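Local coordinates for protein ADP-ribose pyrophosphatase MutT (Rickettsia felis, PDB 4KYX) that probably hydrolyses nucleoside triphosphates such as oxidised dGTP, with magnesium as cofactor, as a member of the Nudix hydrolase family, at residues H12-N23 and H90-C100; H37-A45 and F120-F130. All coordinates share one frame; numbering follows the deposited sequence.

In the fold
Interaction 1 pairs the parallel strands 14-22 and 89-99 near the centre of the chain; interaction 2 lies nearer the surface, where strand 40-43 of the second sheet meets the loop leading to helix 131-137. Their centres are about 15 Å apart, yet Pro44 and Ala45 bring them into contact: Ala45 O lies 2.8 Å from Ile19 N, a probable hydrogen bond, and Pro44 CG lies 4.1 Å from Phe95 CE1. Beyond Ala45 the chain enters the Nudix signature, whose helix 55-67 is reached by both contacts, by interaction 1 through Ile17 and Ile19 and by interaction 2 through Ala45. In Nudix relatives glutamates of this helix bind the catalytic magnesium.

Interaction 1: H12-N23 and H90-C100; sequences HPRIGIGILIFN and HYVSIFLKAHC
Phe22 sets its CB squarely over the His99 ring, 3.5 Å from the ring centroid, while its own ring reaches back so that CE1 lies 4.0 Å from Lys97 CB. At the other end of the pair Pro13 does something similar: its CG sits over one face of the His90 imidazole, offset toward the rim and 4.1 Å from the centroid. Between these two CH-pi contacts the apolar face carries Ile15, Ile17, Ile19 and Ile21 alongside Val92, Ile94, Leu96 and Ala98. Ile17 works in both directions there. With CG1 beside the backbone N and chi2 at -49°, CD1 turns onto Ile94 CB at 3.7 Å, and the CG2 branch meets Leu96 CD1 at 3.9 Å. On the other face Gly18 has no side chain, and the Phe95 ring lies across that position, its CD1 3.9 Å from Gly18 CA.

The backbones form a parallel beta ladder from Arg14-Tyr91 to Phe22-His99, part of the mixed sheet of the Nudix alpha/beta/alpha sandwich. Ten hydrogen bonds cross it; that from Gly16 N to Val92 O is almost straight, at 174°. The strand directions differ by 26°, in keeping with a twisted sheet, while the spacing holds along the ladder. Just ahead of the first bond, a water accepts from His90 N at 2.9 Å and probably donates to His12 O.

Helix 55-67 covers Ile17 and Ile19, and helix 131-137 covers Leu20 and Phe95 on the opposite face. The His90 ring is fixed at both nitrogens, NE2 by Asn81 OD1 and ND1 by Gly52 N of the second subunit. Tyr91 OH bonds to His48 NE2, and Ile15 packs on Ile15 of the second subunit.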
loop_
_atom_site.group_PDB
_atom_site.type_symbol
_atom_site.label_atom_id
_atom_site.label_comp_id
_atom_site.label_asym_id
_atom_site.label_seq_id
_atom_site.Cartn_x
_atom_site.Cartn_y
_atom_site.Cartn_z
ATOM N N HIS A 12 2.628 13.220 -7.251
ATOM C CA HIS A 12 1.843 12.044 -6.898
ATOM C C HIS A 12 2.435 11.244 -5.703
ATOM O O HIS A 12 3.656 11.106 -5.567
ATOM C CB HIS A 12 1.773 11.117 -8.118
ATOM C CG HIS A 12 1.084 11.725 -9.302
ATOM N ND1 HIS A 12 1.456 11.457 -10.601
ATOM C CD2 HIS A 12 0.045 12.593 -9.380
ATOM C CE1 HIS A 12 0.663 12.112 -11.429
ATOM N NE2 HIS A 12 -0.208 12.807 -10.713
ATOM N N PRO A 13 1.557 10.666 -4.863
ATOM C CA PRO A 13 1.982 9.668 -3.886
ATOM C C PRO A 13 2.811 8.530 -4.535
ATOM O O PRO A 13 2.473 8.050 -5.618
ATOM C CB PRO A 13 0.633 9.126 -3.358
ATOM C CG PRO A 13 -0.310 10.242 -3.559
ATOM C CD PRO A 13 0.087 10.842 -4.863
ATOM N N ARG A 14 3.869 8.116 -3.861
ATOM C CA ARG A 14 4.737 7.072 -4.385
ATOM C C ARG A 14 4.694 5.811 -3.562
ATOM O O ARG A 14 4.408 5.861 -2.406
ATOM C CB ARG A 14 6.152 7.621 -4.419
ATOM C CG ARG A 14 6.323 8.862 -5.278
ATOM C CD ARG A 14 6.600 8.556 -6.756
ATOM N NE ARG A 14 7.260 7.264 -7.032
ATOM C CZ ARG A 14 8.547 7.049 -7.298
ATOM N NH1 ARG A 14 9.464 8.027 -7.288
ATOM N NH2 ARG A 14 8.928 5.804 -7.562
ATOM N N ILE A 15 5.080 4.673 -4.129
ATOM C CA ILE A 15 5.024 3.463 -3.396
ATOM C C ILE A 15 6.450 3.015 -3.061
ATOM O O ILE A 15 7.288 2.850 -3.936
ATOM C CB ILE A 15 4.314 2.352 -4.169
ATOM C CG1 ILE A 15 2.851 2.750 -4.434
ATOM C CG2 ILE A 15 4.469 1.052 -3.401
ATOM C CD1 ILE A 15 2.263 2.310 -5.755
ATOM N N GLY A 16 6.665 2.785 -1.782
ATOM C CA GLY A 16 7.944 2.363 -1.237
ATOM C C GLY A 16 7.774 0.951 -0.706
ATOM O O GLY A 16 6.717 0.569 -0.205
ATOM N N ILE A 17 8.833 0.164 -0.751
ATOM C CA ILE A 17 8.842 -1.154 -0.173
ATOM C C ILE A 17 9.858 -1.096 0.981
ATOM O O ILE A 17 11.020 -0.723 0.758
ATOM C CB ILE A 17 9.271 -2.208 -1.243
ATOM C CG1 ILE A 17 8.281 -2.358 -2.410
ATOM C CG2 ILE A 17 9.662 -3.524 -0.587
ATOM C CD1 ILE A 17 6.843 -2.529 -2.081
ATOM N N GLY A 18 9.476 -1.520 2.181
ATOM C CA GLY A 18 10.463 -1.722 3.237
ATOM C C GLY A 18 10.540 -3.173 3.618
ATOM O O GLY A 18 9.553 -3.873 3.711
ATOM N N ILE A 19 11.758 -3.629 3.874
ATOM C CA ILE A 19 11.975 -4.997 4.299
ATOM C C ILE A 19 12.581 -5.135 5.695
ATOM O O ILE A 19 13.658 -4.595 5.972
ATOM C CB ILE A 19 12.892 -5.721 3.322
ATOM C CG1 ILE A 19 12.357 -5.486 1.891
ATOM C CG2 ILE A 19 12.884 -7.207 3.674
ATOM C CD1 ILE A 19 13.021 -4.332 1.147
ATOM N N LEU A 20 11.870 -5.810 6.586
ATOM C CA LEU A 20 12.443 -6.226 7.845
ATOM C C LEU A 20 13.177 -7.550 7.601
ATOM O O LEU A 20 12.584 -8.600 7.527
ATOM C CB LEU A 20 11.424 -6.381 8.943
ATOM C CG LEU A 20 10.405 -5.258 9.109
ATOM C CD1 LEU A 20 9.596 -5.463 10.392
ATOM C CD2 LEU A 20 11.157 -3.946 9.164
ATOM N N ILE A 21 14.508 -7.457 7.560
ATOM C CA ILE A 21 15.371 -8.588 7.299
ATOM C C ILE A 21 15.812 -9.117 8.645
ATOM O O ILE A 21 16.357 -8.352 9.490
ATOM C CB ILE A 21 16.664 -8.203 6.573
ATOM C CG1 ILE A 21 16.388 -7.448 5.288
ATOM C CG2 ILE A 21 17.480 -9.455 6.273
ATOM C CD1 ILE A 21 17.594 -6.670 4.827
ATOM N N PHE A 22 15.553 -10.408 8.841
ATOM C CA PHE A 22 15.893 -11.102 10.082
ATOM C C PHE A 22 17.057 -12.038 9.919
ATOM O O PHE A 22 17.245 -12.648 8.869
ATOM C CB PHE A 22 14.729 -11.912 10.606
ATOM C CG PHE A 22 13.631 -11.103 11.197
ATOM C CD1 PHE A 22 12.786 -10.351 10.413
ATOM C CD2 PHE A 22 13.405 -11.121 12.561
ATOM C CE1 PHE A 22 11.768 -9.606 10.976
ATOM C CE2 PHE A 22 12.370 -10.394 13.121
ATOM C CZ PHE A 22 11.550 -9.633 12.334
ATOM N N ASN A 23 17.852 -12.165 10.976
ATOM C CA ASN A 23 18.966 -13.137 11.014
ATOM C C ASN A 23 18.552 -14.389 11.795
ATOM O O ASN A 23 17.427 -14.487 12.223
ATOM C CB ASN A 23 20.285 -12.488 11.538
ATOM C CG ASN A 23 20.253 -12.102 13.019
ATOM O OD1 ASN A 23 19.348 -12.434 13.799
ATOM N ND2 ASN A 23 21.253 -11.344 13.401
ATOM N N HIS A 90 5.096 12.243 -0.505
ATOM C CA HIS A 90 4.053 11.442 0.105
ATOM C C HIS A 90 4.338 9.984 -0.341
ATOM O O HIS A 90 4.350 9.711 -1.538
ATOM C CB HIS A 90 2.718 11.937 -0.446
ATOM C CG HIS A 90 1.522 11.182 0.047
ATOM N ND1 HIS A 90 0.247 11.667 -0.100
ATOM C CD2 HIS A 90 1.396 9.998 0.698
ATOM C CE1 HIS A 90 -0.619 10.821 0.420
ATOM N NE2 HIS A 90 0.045 9.794 0.898
ATOM N N TYR A 91 4.549 9.083 0.616
ATOM C CA TYR A 91 4.831 7.690 0.351
ATOM C C TYR A 91 3.855 6.777 1.010
ATOM O O TYR A 91 3.516 6.941 2.177
ATOM C CB TYR A 91 6.202 7.311 0.905
ATOM C CG TYR A 91 7.268 7.727 0.005
ATOM C CD1 TYR A 91 7.652 6.920 -1.041
ATOM C CD2 TYR A 91 7.923 8.954 0.184
ATOM C CE1 TYR A 91 8.670 7.303 -1.894
ATOM C CE2 TYR A 91 8.935 9.355 -0.683
ATOM C CZ TYR A 91 9.293 8.525 -1.720
ATOM O OH TYR A 91 10.304 8.882 -2.578
ATOM N N VAL A 92 3.397 5.798 0.251
ATOM C CA VAL A 92 2.729 4.666 0.823
ATOM C C VAL A 92 3.793 3.592 0.921
ATOM O O VAL A 92 4.352 3.165 -0.101
ATOM C CB VAL A 92 1.508 4.254 -0.021
ATOM C CG1 VAL A 92 0.956 2.917 0.414
ATOM C CG2 VAL A 92 0.414 5.330 0.087
ATOM N N SER A 93 4.129 3.175 2.145
ATOM C CA SER A 93 5.134 2.135 2.324
ATOM C C SER A 93 4.478 0.773 2.529
ATOM O O SER A 93 3.569 0.624 3.338
ATOM C CB SER A 93 6.023 2.422 3.511
ATOM O OG SER A 93 6.739 3.653 3.321
ATOM N N ILE A 94 4.984 -0.221 1.839
ATOM C CA ILE A 94 4.593 -1.598 2.031
ATOM C C ILE A 94 5.727 -2.298 2.717
ATOM O O ILE A 94 6.848 -2.311 2.203
ATOM C CB ILE A 94 4.394 -2.282 0.679
ATOM C CG1 ILE A 94 3.421 -1.468 -0.160
ATOM C CG2 ILE A 94 3.969 -3.730 0.864
ATOM C CD1 ILE A 94 2.050 -1.397 0.364
ATOM N N PHE A 95 5.459 -2.842 3.894
ATOM C CA PHE A 95 6.488 -3.582 4.615
ATOM C C PHE A 95 6.311 -5.058 4.475
ATOM O O PHE A 95 5.190 -5.577 4.565
ATOM C CB PHE A 95 6.475 -3.251 6.090
ATOM C CG PHE A 95 7.037 -1.897 6.384
ATOM C CD1 PHE A 95 8.382 -1.717 6.526
ATOM C CD2 PHE A 95 6.181 -0.782 6.504
ATOM C CE1 PHE A 95 8.921 -0.445 6.818
ATOM C CE2 PHE A 95 6.726 0.473 6.790
ATOM C CZ PHE A 95 8.094 0.626 6.937
ATOM N N LEU A 96 7.464 -5.724 4.328
ATOM C CA LEU A 96 7.528 -7.151 4.315
ATOM C C LEU A 96 8.617 -7.653 5.245
ATOM O O LEU A 96 9.461 -6.893 5.631
ATOM C CB LEU A 96 7.784 -7.680 2.922
ATOM C CG LEU A 96 6.769 -7.332 1.869
ATOM C CD1 LEU A 96 7.187 -6.070 1.126
ATOM C CD2 LEU A 96 6.659 -8.509 0.948
ATOM N N LYS A 97 8.479 -8.866 5.712
ATOM C CA LYS A 97 9.525 -9.471 6.480
ATOM C C LYS A 97 10.075 -10.746 5.860
ATOM O O LYS A 97 9.353 -11.509 5.225
ATOM C CB LYS A 97 9.132 -9.690 7.918
ATOM C CG LYS A 97 8.064 -10.680 8.185
ATOM C CD LYS A 97 8.250 -11.293 9.587
ATOM C CE LYS A 97 7.273 -12.480 9.698
ATOM N NZ LYS A 97 5.966 -12.108 10.294
ATOM N N ALA A 98 11.373 -10.966 6.076
ATOM C CA ALA A 98 11.976 -12.188 5.602
ATOM C C ALA A 98 13.215 -12.515 6.396
ATOM O O ALA A 98 13.909 -11.613 6.899
ATOM C CB ALA A 98 12.336 -12.064 4.142
ATOM N N HIS A 99 13.491 -13.807 6.505
ATOM C CA HIS A 99 14.793 -14.248 7.002
ATOM C C HIS A 99 15.789 -14.286 5.865
ATOM O O HIS A 99 15.444 -14.680 4.742
ATOM C CB HIS A 99 14.696 -15.602 7.686
ATOM C CG HIS A 99 14.325 -15.498 9.123
ATOM N ND1 HIS A 99 15.262 -15.483 10.133
ATOM C CD2 HIS A 99 13.122 -15.306 9.712
ATOM C CE1 HIS A 99 14.640 -15.348 11.293
ATOM N NE2 HIS A 99 13.343 -15.229 11.061
ATOM N N CYS A 100 16.995 -13.804 6.132
ATOM C CA CYS A 100 18.095 -13.984 5.188
ATOM C C CYS A 100 18.787 -15.348 5.349
ATOM O O CYS A 100 18.836 -15.921 6.427
ATOM C CB CYS A 100 19.082 -12.836 5.232
ATOM S SG CYS A 100 20.075 -12.788 6.721
HETATM O O HOH W 1 5.113 12.513 -3.438
#

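Interaction 2: H37-A45 and F120-F130; sequences HGESSYAPA and FALDNLPSNLF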
loop_
_atom_site.group_PDB
_atom_site.type_symbol
_atom_site.label_atom_id
_atom_site.label_comp_id
_atom_site.label_asym_id
_atom_site.label_seq_id
_atom_site.Cartn_x
_atom_site.Cartn_y
_atom_site.Cartn_z
ATOM N N HIS A 37 22.170 17.964 8.516
ATOM C CA HIS A 37 22.252 18.570 9.846
ATOM C C HIS A 37 23.020 17.684 10.841
ATOM O O HIS A 37 23.157 18.032 12.020
ATOM C CB HIS A 37 20.852 18.906 10.378
ATOM N N GLY A 38 23.553 16.556 10.358
ATOM C CA GLY A 38 24.306 15.650 11.195
ATOM C C GLY A 38 23.435 14.781 12.076
ATOM O O GLY A 38 23.948 14.141 13.006
ATOM N N GLU A 39 22.133 14.738 11.778
ATOM C CA GLU A 39 21.195 13.888 12.516
ATOM C C GLU A 39 21.168 12.472 11.975
ATOM O O GLU A 39 20.945 12.242 10.790
ATOM C CB GLU A 39 19.762 14.415 12.423
ATOM C CG GLU A 39 19.579 15.822 12.953
ATOM C CD GLU A 39 18.495 16.568 12.184
ATOM O OE1 GLU A 39 18.229 16.220 10.979
ATOM O OE2 GLU A 39 17.912 17.495 12.783
ATOM N N SER A 40 21.258 11.524 12.882
ATOM C CA SER A 40 21.215 10.150 12.488
ATOM C C SER A 40 19.806 9.547 12.599
ATOM O O SER A 40 19.046 9.869 13.541
ATOM C CB SER A 40 22.207 9.352 13.301
ATOM O OG SER A 40 23.533 9.874 13.125
ATOM N N SER A 41 19.469 8.681 11.652
ATOM C CA SER A 41 18.191 7.922 11.736
ATOM C C SER A 41 18.384 6.531 11.230
ATOM O O SER A 41 19.311 6.294 10.446
ATOM C CB SER A 41 17.041 8.609 10.972
ATOM O OG SER A 41 17.407 8.820 9.632
ATOM N N TYR A 42 17.557 5.608 11.692
ATOM C CA TYR A 42 17.687 4.234 11.263
ATOM C C TYR A 42 16.528 3.832 10.344
ATOM O O TYR A 42 15.377 4.102 10.648
ATOM C CB TYR A 42 17.815 3.281 12.443
ATOM C CG TYR A 42 19.085 3.452 13.204
ATOM C CD1 TYR A 42 19.191 4.460 14.145
ATOM C CD2 TYR A 42 20.188 2.622 12.981
ATOM C CE1 TYR A 42 20.342 4.643 14.876
ATOM C CE2 TYR A 42 21.358 2.803 13.725
ATOM C CZ TYR A 42 21.424 3.818 14.652
ATOM O OH TYR A 42 22.536 4.090 15.421
ATOM N N ALA A 43 16.859 3.161 9.237
ATOM C CA ALA A 43 15.833 2.670 8.295
ATOM C C ALA A 43 16.090 1.240 7.945
ATOM O O ALA A 43 17.228 0.801 7.891
ATOM C CB ALA A 43 15.811 3.479 7.021
ATOM N N PRO A 44 15.033 0.512 7.597
ATOM C CA PRO A 44 15.298 -0.821 7.074
ATOM C C PRO A 44 15.773 -0.778 5.614
ATOM O O PRO A 44 15.750 0.283 4.977
ATOM C CB PRO A 44 13.941 -1.490 7.216
ATOM C CG PRO A 44 12.968 -0.358 7.081
ATOM C CD PRO A 44 13.605 0.892 7.552
ATOM N N ALA A 45 16.118 -1.934 5.056
ATOM C CA ALA A 45 16.299 -2.058 3.629
ATOM C C ALA A 45 15.007 -1.673 2.898
ATOM O O ALA A 45 13.881 -1.801 3.475
ATOM C CB ALA A 45 16.719 -3.470 3.299
ATOM N N PHE A 120 19.778 -5.593 15.220
ATOM C CA PHE A 120 19.191 -5.092 16.474
ATOM C C PHE A 120 18.119 -6.031 16.963
ATOM O O PHE A 120 17.277 -6.480 16.171
ATOM C CB PHE A 120 18.536 -3.741 16.265
ATOM C CG PHE A 120 19.510 -2.646 15.951
ATOM C CD1 PHE A 120 19.834 -2.367 14.648
ATOM C CD2 PHE A 120 20.087 -1.899 16.962
ATOM C CE1 PHE A 120 20.703 -1.350 14.336
ATOM C CE2 PHE A 120 20.992 -0.885 16.659
ATOM C CZ PHE A 120 21.323 -0.615 15.345
ATOM N N ALA A 121 18.129 -6.301 18.273
ATOM C CA ALA A 121 17.056 -7.039 18.893
ATOM C C ALA A 121 15.823 -6.147 18.868
ATOM O O ALA A 121 15.915 -4.916 18.995
ATOM C CB ALA A 121 17.460 -7.427 20.330
ATOM N N LEU A 122 14.663 -6.771 18.692
ATOM C CA LEU A 122 13.424 -6.039 18.655
ATOM C C LEU A 122 13.080 -5.355 19.956
ATOM O O LEU A 122 12.299 -4.440 19.948
ATOM C CB LEU A 122 12.283 -6.944 18.234
ATOM C CG LEU A 122 12.194 -7.301 16.751
ATOM C CD1 LEU A 122 11.253 -8.482 16.604
ATOM C CD2 LEU A 122 11.658 -6.118 15.935
ATOM N N ASP A 123 13.681 -5.775 21.056
ATOM C CA ASP A 123 13.485 -5.092 22.340
ATOM C C ASP A 123 14.587 -4.097 22.633
ATOM O O ASP A 123 14.696 -3.598 23.753
ATOM C CB ASP A 123 13.377 -6.116 23.470
ATOM C CG ASP A 123 14.490 -7.140 23.434
ATOM O OD1 ASP A 123 15.617 -6.853 23.891
ATOM O OD2 ASP A 123 14.222 -8.248 22.926
ATOM N N ASN A 124 15.443 -3.841 21.647
ATOM C CA ASN A 124 16.529 -2.909 21.788
ATOM C C ASN A 124 16.686 -2.052 20.537
ATOM O O ASN A 124 17.803 -1.765 20.129
ATOM C CB ASN A 124 17.818 -3.694 22.052
ATOM C CG ASN A 124 18.998 -2.810 22.376
ATOM O OD1 ASN A 124 18.865 -1.787 23.018
ATOM N ND2 ASN A 124 20.175 -3.228 21.946
ATOM N N LEU A 125 15.573 -1.653 19.910
ATOM C CA LEU A 125 15.650 -0.806 18.728
ATOM C C LEU A 125 16.101 0.610 19.070
ATOM O O LEU A 125 15.856 1.125 20.174
ATOM C CB LEU A 125 14.313 -0.742 17.969
ATOM C CG LEU A 125 13.827 -2.010 17.295
ATOM C CD1 LEU A 125 12.638 -1.685 16.399
ATOM C CD2 LEU A 125 14.950 -2.679 16.517
ATOM N N PRO A 126 16.804 1.250 18.132
ATOM C CA PRO A 126 17.106 2.664 18.329
ATOM C C PRO A 126 15.852 3.499 18.353
ATOM O O PRO A 126 14.812 3.065 17.868
ATOM C CB PRO A 126 17.986 3.024 17.128
ATOM C CG PRO A 126 18.294 1.759 16.412
ATOM C CD PRO A 126 17.530 0.631 17.005
ATOM N N SER A 127 15.940 4.687 18.948
ATOM C CA SER A 127 14.795 5.585 19.065
ATOM C C SER A 127 14.485 6.348 17.824
ATOM O O SER A 127 13.316 6.633 17.541
ATOM C CB SER A 127 15.082 6.672 20.137
ATOM O OG SER A 127 14.413 6.328 21.309
ATOM N N ASN A 128 15.555 6.742 17.146
ATOM C CA ASN A 128 15.535 7.604 15.984
ATOM C C ASN A 128 15.292 6.784 14.694
ATOM O O ASN A 128 16.172 6.585 13.889
ATOM C CB ASN A 128 16.888 8.340 15.876
ATOM C CG ASN A 128 18.097 7.458 16.232
ATOM O OD1 ASN A 128 18.068 6.642 17.184
ATOM N ND2 ASN A 128 19.199 7.674 15.524
ATOM N N LEU A 129 14.089 6.286 14.556
ATOM C CA LEU A 129 13.726 5.488 13.415
ATOM C C LEU A 129 13.066 6.319 12.295
ATOM O O LEU A 129 12.255 7.205 12.574
ATOM C CB LEU A 129 12.760 4.431 13.912
ATOM C CG LEU A 129 13.293 3.490 14.976
ATOM C CD1 LEU A 129 12.208 2.481 15.259
ATOM C CD2 LEU A 129 14.583 2.785 14.572
ATOM N N PHE A 130 13.372 5.991 11.050
ATOM C CA PHE A 130 12.733 6.551 9.852
ATOM C C PHE A 130 11.202 6.494 10.090
ATOM O O PHE A 130 10.717 5.515 10.626
ATOM C CB PHE A 130 13.140 5.650 8.664
ATOM C CG PHE A 130 12.642 6.083 7.323
ATOM C CD1 PHE A 130 12.753 7.393 6.902
ATOM C CD2 PHE A 130 12.159 5.144 6.438
ATOM C CE1 PHE A 130 12.291 7.780 5.635
ATOM C CE2 PHE A 130 11.702 5.519 5.185
ATOM C CZ PHE A 130 11.791 6.845 4.785
#
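With CG beside its backbone N (chi1 -67°), Tyr42 sends its ring toward the loop 120-130, and Asn128, whose CG is wedged between its own N and carbonyl carbon (chi1 39°), turns its amide to meet strand 40-43. Pro126 lies over the tyrosine ring, its CG above the centre and 3.7 Å from the centroid. The Asn128 amide comes in at the ring's edge, ND2 3.3 Å from Tyr42 CE1, with its plane almost perpendicular to the ring. Phe120 reaches the far part of the ring, CZ to Tyr42 CE2 at 3.8 Å. At the base of the side chain, Leu129 CD2 touches Tyr42 CB at 3.9 Å.

The backbones meet at a single bridge, Tyr42 with Leu129. Tyr42 N donates to Asn128 O at 2.8 Å, and Phe130 N donates to Tyr42 O, also at 2.8 Å. Asn128 is the centre of an inverse gamma turn, which swings the loop in beside the outermost strand of the three-stranded sheet. Phe130 then takes the N-cap position of helix 131-137, so the bridge ties the start of that helix to the sheet edge; the Phe130 ring meets that of Phe84.

Asn128 ND2 adds a third bond, to Ser40 O at 3.0 Å. The acceptor lies in the amide plane, but the donor stands 71° out of the carbonyl plane, away from the lone pairs, which probably makes this bond weaker than the two backbone ones. All three bonds are between neutral groups and the remainder is mainly CH-pi, aromatic and apolar packing, so the contact is probably little affected by pH.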